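Local coordinates for protein auracyanin-A (Chloroflexus aurantiacus, PDB 2AAN) that binds one copper ion in a cupredoxin fold and carries electrons, probably as a soluble acceptor for the membrane-bound alternative complex III, at residues V45-K50 and H58-V63; A68-I73 and G127-M132; E97-L100 and T106-V109. All coordinates share one frame; numbering follows the deposited sequence.

Contact 1 of 3, residues V45-K50 and H58-V63. With CU (copper (II) ion), chain B.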
loop_
_atom_site.group_PDB
_atom_site.type_symbol
_atom_site.label_atom_id
_atom_site.label_comp_id
_atom_site.label_asym_id
_atom_site.label_seq_id
_atom_site.Cartn_x
_atom_site.Cartn_y
_atom_site.Cartn_z
ATOM N N VAL A 45 -10.358 -7.505 -5.519
ATOM C CA VAL A 45 -9.948 -7.217 -4.148
ATOM C C VAL A 45 -10.191 -5.738 -3.859
ATOM O O VAL A 45 -9.736 -4.874 -4.616
ATOM C CB VAL A 45 -8.423 -7.469 -3.927
ATOM C CG1 VAL A 45 -8.048 -7.246 -2.406
ATOM C CG2 VAL A 45 -8.026 -8.844 -4.407
ATOM N N THR A 46 -10.977 -5.455 -2.822
ATOM C CA THR A 46 -11.095 -4.121 -2.277
ATOM C C THR A 46 -10.259 -4.112 -0.984
ATOM O O THR A 46 -10.525 -4.860 -0.057
ATOM C CB THR A 46 -12.571 -3.700 -2.008
ATOM O OG1 THR A 46 -13.328 -3.714 -3.244
ATOM C CG2 THR A 46 -12.612 -2.281 -1.397
ATOM N N ILE A 47 -9.216 -3.306 -0.967
ATOM C CA ILE A 47 -8.477 -3.024 0.265
ATOM C C ILE A 47 -9.136 -1.840 0.958
ATOM O O ILE A 47 -9.328 -0.778 0.363
ATOM C CB ILE A 47 -6.978 -2.726 -0.029
ATOM C CG1 ILE A 47 -6.291 -3.957 -0.639
ATOM C CG2 ILE A 47 -6.287 -2.216 1.239
ATOM C CD1 ILE A 47 -5.978 -5.027 0.319
ATOM N N ARG A 48 -9.583 -2.082 2.168
ATOM C CA ARG A 48 -10.131 -1.059 3.013
ATOM C C ARG A 48 -9.093 -0.790 4.100
ATOM O O ARG A 48 -8.917 -1.566 5.027
ATOM C CB ARG A 48 -11.455 -1.529 3.593
ATOM C CG ARG A 48 -12.184 -0.484 4.435
ATOM C CD ARG A 48 -13.569 -0.979 4.856
ATOM N NE ARG A 48 -14.179 -0.094 5.845
ATOM C CZ ARG A 48 -14.826 1.042 5.566
ATOM N NH1 ARG A 48 -14.981 1.464 4.305
ATOM N NH2 ARG A 48 -15.328 1.768 6.564
ATOM N N PHE A 49 -8.377 0.310 3.938
ATOM C CA PHE A 49 -7.261 0.654 4.780
ATOM C C PHE A 49 -7.700 1.665 5.794
ATOM O O PHE A 49 -8.149 2.742 5.452
ATOM C CB PHE A 49 -6.148 1.206 3.915
ATOM C CG PHE A 49 -4.955 1.669 4.670
ATOM C CD1 PHE A 49 -4.339 0.870 5.593
ATOM C CD2 PHE A 49 -4.430 2.937 4.439
ATOM C CE1 PHE A 49 -3.198 1.279 6.267
ATOM C CE2 PHE A 49 -3.305 3.365 5.131
ATOM C CZ PHE A 49 -2.700 2.517 6.080
ATOM N N LYS A 50 -7.593 1.270 7.045
ATOM C CA LYS A 50 -8.019 2.084 8.148
ATOM C C LYS A 50 -6.787 2.660 8.829
ATOM O O LYS A 50 -5.927 1.927 9.359
ATOM C CB LYS A 50 -8.801 1.246 9.143
ATOM C CG LYS A 50 -9.434 2.051 10.270
ATOM C CD LYS A 50 -10.134 1.092 11.247
ATOM C CE LYS A 50 -10.992 1.835 12.282
ATOM N NZ LYS A 50 -10.343 3.083 12.786
ATOM N N HIS A 58 -0.933 7.840 6.053
ATOM C CA HIS A 58 -0.434 6.593 5.494
ATOM C C HIS A 58 -1.101 6.339 4.147
ATOM O O HIS A 58 -2.241 6.747 3.909
ATOM C CB HIS A 58 -0.823 5.407 6.365
ATOM C CG HIS A 58 -0.190 5.380 7.726
ATOM N ND1 HIS A 58 1.161 5.191 7.921
ATOM C CD2 HIS A 58 -0.734 5.513 8.963
ATOM C CE1 HIS A 58 1.423 5.206 9.219
ATOM N NE2 HIS A 58 0.282 5.371 9.877
ATOM N N ASN A 59 -0.448 5.505 3.359
ATOM C CA ASN A 59 -1.111 4.888 2.218
ATOM C C ASN A 59 -0.757 3.412 2.118
ATOM O O ASN A 59 -0.000 2.883 2.941
ATOM C CB ASN A 59 -0.857 5.676 0.915
ATOM C CG ASN A 59 0.607 5.825 0.566
ATOM O OD1 ASN A 59 1.412 5.035 0.989
ATOM N ND2 ASN A 59 0.956 6.857 -0.225
ATOM N N TRP A 60 -1.373 2.751 1.152
ATOM C CA TRP A 60 -1.151 1.310 0.868
ATOM C C TRP A 60 -0.964 1.230 -0.614
ATOM O O TRP A 60 -1.907 1.483 -1.346
ATOM C CB TRP A 60 -2.354 0.473 1.285
ATOM C CG TRP A 60 -2.193 -1.007 1.097
ATOM C CD1 TRP A 60 -1.811 -1.896 2.035
ATOM C CD2 TRP A 60 -2.507 -1.768 -0.077
ATOM N NE1 TRP A 60 -1.767 -3.174 1.502
ATOM C CE2 TRP A 60 -2.220 -3.125 0.213
ATOM C CE3 TRP A 60 -2.952 -1.439 -1.350
ATOM C CZ2 TRP A 60 -2.363 -4.141 -0.728
ATOM C CZ3 TRP A 60 -3.096 -2.453 -2.285
ATOM C CH2 TRP A 60 -2.830 -3.789 -1.963
ATOM N N ILE A 61 0.267 0.940 -1.023
ATOM C CA ILE A 61 0.645 0.902 -2.420
ATOM C C ILE A 61 1.195 -0.487 -2.755
ATOM O O ILE A 61 2.164 -0.950 -2.147
ATOM C CB ILE A 61 1.724 1.963 -2.733
ATOM C CG1 ILE A 61 1.336 3.357 -2.197
ATOM C CG2 ILE A 61 2.075 2.005 -4.215
ATOM C CD1 ILE A 61 0.046 3.995 -2.690
ATOM N N LEU A 62 0.593 -1.119 -3.748
ATOM C CA LEU A 62 1.019 -2.423 -4.218
ATOM C C LEU A 62 1.942 -2.279 -5.379
ATOM O O LEU A 62 1.570 -1.712 -6.405
ATOM C CB LEU A 62 -0.183 -3.232 -4.667
ATOM C CG LEU A 62 0.034 -4.663 -5.124
ATOM C CD1 LEU A 62 0.643 -5.513 -4.022
ATOM C CD2 LEU A 62 -1.281 -5.244 -5.510
ATOM N N VAL A 63 3.147 -2.789 -5.239
ATOM C CA VAL A 63 4.134 -2.524 -6.257
ATOM C C VAL A 63 4.604 -3.788 -6.914
ATOM O O VAL A 63 4.412 -4.892 -6.392
ATOM C CB VAL A 63 5.317 -1.745 -5.725
ATOM C CG1 VAL A 63 4.848 -0.431 -5.097
ATOM C CG2 VAL A 63 6.052 -2.569 -4.770
HETATM CU CU CU B . 2.658 5.223 6.505
#
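The F49 ring presses against the CB of a copper ligand: H58 CB meets F49 CE2 at 3.4 Å, at the edge of the ring and near its plane, so the phenylalanine packs against the methylene of the histidine. The two side chains lie roughly perpendicular, and the carbonyl O of H58 also lies in the plane at the F49 edge. H58 CG sits anti to its carbonyl carbon (chi1 -66°), which swings the imidazole past the end of F49 and brings ND1 to the copper ion at 2.1 Å; C123, H128 and M132 are the other ligands. W60 CB lies over one face of F49, its closest approach being to F49 CG at 4.4 Å. The contact thus joins the two sheets of the cupredoxin sandwich, strand 44-50 supplying I47 and F49 from one sheet and the segment leading into strand 61-63 of the other supplying the facing residues. I47 answers W60 by CH-pi packing. Its CG1 stands over the six-membered ring, 3.8 Å from the centroid and 15° off the normal, while I47 CG2 lies over the same aromatic system, 4.0 Å from W60 CD2. With W60 CG anti to the backbone N (chi1 -177°), the indole extends between the sheets, where F32 meets it edge-to-face and Y121 also touches it. N59, whose CB points away from strand 44-50, has ND2 hydrogen-bonded to N85 OD1 and OD1 to the backbone N of T124, which follows the copper ligand C123.

Contact 2 of 3, residues A68-I73 and G127-M132. With CU (copper (II) ion), chain B.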
loop_
_atom_site.group_PDB
_atom_site.type_symbol
_atom_site.label_atom_id
_atom_site.label_comp_id
_atom_site.label_asym_id
_atom_site.label_seq_id
_atom_site.Cartn_x
_atom_site.Cartn_y
_atom_site.Cartn_z
ATOM N N ALA A 68 14.199 -3.175 -3.813
ATOM C CA ALA A 68 14.838 -2.069 -4.553
ATOM C C ALA A 68 13.822 -1.188 -5.315
ATOM O O ALA A 68 13.906 0.058 -5.329
ATOM C CB ALA A 68 15.872 -2.640 -5.514
ATOM N N GLU A 69 12.830 -1.807 -5.938
ATOM C CA GLU A 69 11.850 -1.011 -6.647
ATOM C C GLU A 69 10.999 -0.240 -5.615
ATOM O O GLU A 69 10.690 0.926 -5.824
ATOM C CB GLU A 69 11.019 -1.857 -7.600
ATOM C CG GLU A 69 10.081 -1.038 -8.479
ATOM C CD GLU A 69 10.772 0.163 -9.160
ATOM O OE1 GLU A 69 11.893 -0.001 -9.695
ATOM O OE2 GLU A 69 10.209 1.284 -9.124
ATOM N N ALA A 70 10.667 -0.884 -4.488
ATOM C CA ALA A 70 9.938 -0.228 -3.377
ATOM C C ALA A 70 10.688 1.006 -2.864
ATOM O O ALA A 70 10.104 2.086 -2.662
ATOM C CB ALA A 70 9.731 -1.219 -2.229
ATOM N N ALA A 71 11.982 0.847 -2.632
ATOM C CA ALA A 71 12.763 1.953 -2.103
ATOM C C ALA A 71 12.824 3.118 -3.095
ATOM O O ALA A 71 12.730 4.302 -2.712
ATOM C CB ALA A 71 14.159 1.500 -1.756
ATOM N N ASN A 72 12.984 2.781 -4.367
ATOM C CA ASN A 72 12.959 3.777 -5.438
ATOM C C ASN A 72 11.640 4.568 -5.475
ATOM O O ASN A 72 11.651 5.793 -5.591
ATOM C CB ASN A 72 13.253 3.091 -6.779
ATOM C CG ASN A 72 13.144 4.041 -7.975
ATOM O OD1 ASN A 72 12.155 3.996 -8.729
ATOM N ND2 ASN A 72 14.157 4.897 -8.161
ATOM N N ILE A 73 10.514 3.862 -5.390
ATOM C CA ILE A 73 9.213 4.494 -5.405
ATOM C C ILE A 73 9.037 5.388 -4.181
ATOM O O ILE A 73 8.756 6.596 -4.302
ATOM C CB ILE A 73 8.079 3.438 -5.490
ATOM C CG1 ILE A 73 8.088 2.805 -6.867
ATOM C CG2 ILE A 73 6.734 4.082 -5.214
ATOM C CD1 ILE A 73 7.325 1.561 -6.948
ATOM N N GLY A 127 9.566 8.626 5.192
ATOM C CA GLY A 127 10.123 7.958 6.363
ATOM C C GLY A 127 9.454 6.664 6.814
ATOM O O GLY A 127 9.988 5.963 7.689
ATOM N N HIS A 128 8.292 6.311 6.277
ATOM C CA HIS A 128 7.590 5.094 6.799
ATOM C C HIS A 128 8.143 3.795 6.250
ATOM O O HIS A 128 8.249 2.813 6.981
ATOM C CB HIS A 128 6.101 5.186 6.551
ATOM C CG HIS A 128 5.460 6.266 7.340
ATOM N ND1 HIS A 128 4.098 6.361 7.501
ATOM C CD2 HIS A 128 6.004 7.300 8.030
ATOM C CE1 HIS A 128 3.829 7.418 8.254
ATOM N NE2 HIS A 128 4.970 7.988 8.608
ATOM N N TYR A 129 8.479 3.794 4.962
ATOM C CA TYR A 129 9.247 2.709 4.350
ATOM C C TYR A 129 10.687 2.999 4.710
ATOM O O TYR A 129 11.093 4.174 4.677
ATOM C CB TYR A 129 9.027 2.672 2.810
ATOM C CG TYR A 129 9.846 1.590 2.132
ATOM C CD1 TYR A 129 9.379 0.282 2.084
ATOM C CD2 TYR A 129 11.135 1.839 1.695
ATOM C CE1 TYR A 129 10.120 -0.734 1.553
ATOM C CE2 TYR A 129 11.922 0.802 1.148
ATOM C CZ TYR A 129 11.400 -0.477 1.064
ATOM O OH TYR A 129 12.115 -1.535 0.520
ATOM N N PRO A 130 11.499 1.966 4.988
ATOM C CA PRO A 130 11.319 0.513 4.833
ATOM C C PRO A 130 10.634 -0.226 5.958
ATOM O O PRO A 130 10.332 -1.390 5.796
ATOM C CB PRO A 130 12.772 0.021 4.722
ATOM C CG PRO A 130 13.489 0.924 5.668
ATOM C CD PRO A 130 12.863 2.270 5.450
ATOM N N LEU A 131 10.304 0.415 7.072
ATOM C CA LEU A 131 9.623 -0.348 8.103
ATOM C C LEU A 131 8.222 -0.763 7.686
ATOM O O LEU A 131 7.768 -1.860 7.981
ATOM C CB LEU A 131 9.532 0.443 9.409
ATOM C CG LEU A 131 10.798 0.468 10.262
ATOM C CD1 LEU A 131 10.593 1.517 11.337
ATOM C CD2 LEU A 131 11.055 -0.885 10.867
ATOM N N MET A 132 7.507 0.142 7.044
ATOM C CA MET A 132 6.100 -0.079 6.818
ATOM C C MET A 132 5.937 -0.806 5.489
ATOM O O MET A 132 5.830 -0.213 4.398
ATOM C CB MET A 132 5.371 1.254 6.913
ATOM C CG MET A 132 3.872 1.089 7.058
ATOM S SD MET A 132 3.058 2.565 7.604
ATOM C CE MET A 132 1.350 2.039 7.341
HETATM CU CU CU B . 2.658 5.223 6.505
#
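Y129 reaches across to helix 67-80 and lays its ring against the backbone and methyl groups of A70 and A71. From CB the side chain runs outward with CG anti to the backbone N (chi1 178°), which carries the ring away from the main chain of 127-132 and onto the helix. On one side of the ring's long axis, CD2 approaches A71 CA, and the next atom, CE2, comes closer, 3.5 Å from A71 CA and 3.7 Å from A71 CB. On the other branch, Y129 CE1 lies 3.8 Å from A70 CB. Y129 CZ is also 3.8 Å from A70 CB, and Y129 OH, at the tip, is 3.7 Å from it. The carbonyl carbon of A70 stands over one face of the ring, offset toward the rim; P130 CB lies 3.7 Å above the opposite face, over its centre, so the aromatic plane is clamped between helix and proline. The peptide bond before P130 is cis, consistent with the proline ring lying back over the tyrosine. The loop between strands 117-122 and 133-138 carries three of the four copper ligands of this cupredoxin: C123, H128, whose ND1 is 2.1 Å from the copper ion, and M132, whose SD is 2.9 Å from it. Within the loop, M132 N is hydrogen-bonded to H128 O, linking the two ligand residues through the main chain. The phenol is anchored by a hydrogen bond between Y129 OH and E67 OE1, one residue before A68, while I122 of strand 117-122 touches both Y129 and A70.

Contact 3 of 3, residues E97-L100 and T106-V109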
loop_
_atom_site.group_PDB
_atom_site.type_symbol
_atom_site.label_atom_id
_atom_site.label_comp_id
_atom_site.label_asym_id
_atom_site.label_seq_id
_atom_site.Cartn_x
_atom_site.Cartn_y
_atom_site.Cartn_z
ATOM N N GLU A 97 -3.040 1.751 -5.962
ATOM C CA GLU A 97 -2.762 2.777 -4.969
ATOM C C GLU A 97 -3.991 3.116 -4.163
ATOM O O GLU A 97 -5.003 3.552 -4.723
ATOM C CB GLU A 97 -2.330 4.114 -5.597
ATOM C CG GLU A 97 -1.251 4.128 -6.585
ATOM C CD GLU A 97 -1.187 5.482 -7.331
ATOM O OE1 GLU A 97 -1.893 6.444 -6.952
ATOM O OE2 GLU A 97 -0.420 5.586 -8.291
ATOM N N SER A 98 -3.884 2.992 -2.845
ATOM C CA SER A 98 -4.900 3.573 -1.983
ATOM C C SER A 98 -4.812 5.106 -2.085
ATOM O O SER A 98 -3.749 5.674 -2.315
ATOM C CB SER A 98 -4.764 3.128 -0.531
ATOM O OG SER A 98 -3.778 3.887 0.113
ATOM N N PRO A 99 -5.945 5.780 -1.912
ATOM C CA PRO A 99 -5.864 7.190 -1.639
ATOM C C PRO A 99 -5.011 7.397 -0.381
ATOM O O PRO A 99 -4.817 6.464 0.400
ATOM C CB PRO A 99 -7.326 7.555 -1.359
ATOM C CG PRO A 99 -8.099 6.554 -2.055
ATOM C CD PRO A 99 -7.328 5.305 -1.910
ATOM N N LEU A 100 -4.539 8.620 -0.179
ATOM C CA LEU A 100 -3.797 8.980 0.994
ATOM C C LEU A 100 -4.718 9.098 2.177
ATOM O O LEU A 100 -5.687 9.827 2.134
ATOM C CB LEU A 100 -3.111 10.307 0.761
ATOM C CG LEU A 100 -2.056 10.820 1.728
ATOM C CD1 LEU A 100 -0.928 9.853 1.948
ATOM C CD2 LEU A 100 -1.483 12.086 1.156
ATOM N N THR A 106 -10.475 6.230 6.870
ATOM C CA THR A 106 -10.493 4.966 6.129
ATOM C C THR A 106 -10.618 5.245 4.661
ATOM O O THR A 106 -11.479 5.992 4.247
ATOM C CB THR A 106 -11.643 4.035 6.579
ATOM O OG1 THR A 106 -11.424 3.638 7.936
ATOM C CG2 THR A 106 -11.711 2.765 5.730
ATOM N N VAL A 107 -9.783 4.589 3.870
ATOM C CA VAL A 107 -9.778 4.742 2.442
ATOM C C VAL A 107 -9.878 3.365 1.799
ATOM O O VAL A 107 -9.668 2.340 2.440
ATOM C CB VAL A 107 -8.533 5.475 1.956
ATOM C CG1 VAL A 107 -8.425 6.843 2.639
ATOM C CG2 VAL A 107 -7.267 4.671 2.200
ATOM N N GLU A 108 -10.222 3.339 0.523
ATOM C CA GLU A 108 -10.361 2.065 -0.189
ATOM C C GLU A 108 -9.715 2.132 -1.524
ATOM O O GLU A 108 -9.738 3.154 -2.195
ATOM C CB GLU A 108 -11.836 1.689 -0.433
ATOM C CG GLU A 108 -12.651 1.480 0.839
ATOM C CD GLU A 108 -14.039 0.872 0.567
ATOM O OE1 GLU A 108 -14.431 -0.048 1.334
ATOM O OE2 GLU A 108 -14.724 1.320 -0.397
ATOM N N VAL A 109 -9.179 1.004 -1.933
ATOM C CA VAL A 109 -8.809 0.791 -3.335
ATOM C C VAL A 109 -9.280 -0.576 -3.803
ATOM O O VAL A 109 -9.022 -1.562 -3.145
ATOM C CB VAL A 109 -7.283 0.925 -3.566
ATOM C CG1 VAL A 109 -6.508 0.233 -2.486
ATOM C CG2 VAL A 109 -6.911 0.351 -4.938
#
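P99 and V107 lie alongside each other, pointing opposite ways, with both P99 CB and P99 CD 4.1 Å from V107 CB. V107 has CG1 anti to its carbonyl carbon and CG2 in the crowded position between backbone N and carbonyl carbon, a choice that sends the two methyls to different partners. CG2 packs against P99 O at 3.5 Å and S98 CB at 4.0 Å, whereas CG1 has the carbonyl O of L100 as its nearest atom across the pair, more loosely. P99 CD also comes to 3.2 Å from E108 O, so a carbon of the ring abuts the carbonyl of the strand. The segments run nearly antiparallel, 168° apart, yet no hydrogen bond passes between them. Here the chain leaves strand 94-97 of one cupredoxin sheet and returns as strand 106-112, an outermost strand of the other, so side chains packed against backbone carbonyls and against one another join the sheets at this border of the sandwich. V109 takes a different rotamer: with chi1 at 43°, CG2 is anti to the backbone N and CG1 takes the place between N and carbonyl carbon. That sets V109 CG1 3.7 Å from S98 CA, while V109 CG2 turns to E97 O at the same separation. S98 OG (chi1 81°) donates to P99 O at 2.8 Å from above the carbonyl plane. The same OG is also hydrogen-bonded to W60 N, tying this bend to the strand 61-63 side of the fold. E97, whose CB points away from strand 106-112, forms a salt bridge through OE2 with K91.

How the contacts relate
Contacts 1 and 3 are neighbours, with centres 6 Å apart, and share a sheet: strands 44-50 and 106-112 lie side by side, and probable hydrogen bonds run from I47 N to V109 O and from F49 N to V107 O, both 2.8 Å. Contact 2 meets contact 1 at the copper ion, where H58 ND1 and H128 ND1 stand 3.2 Å apart; M132 CE comes equally near H58 ND1. A second junction is apolar, V63 CG1 to I73 CD1. Contacts 2 and 3 do not touch, their nearest atoms being about 8 Å apart, and lie on opposite sides of the chain's centre. Even so, the L100 side chain of contact 3 approaches the copper to about 7 Å.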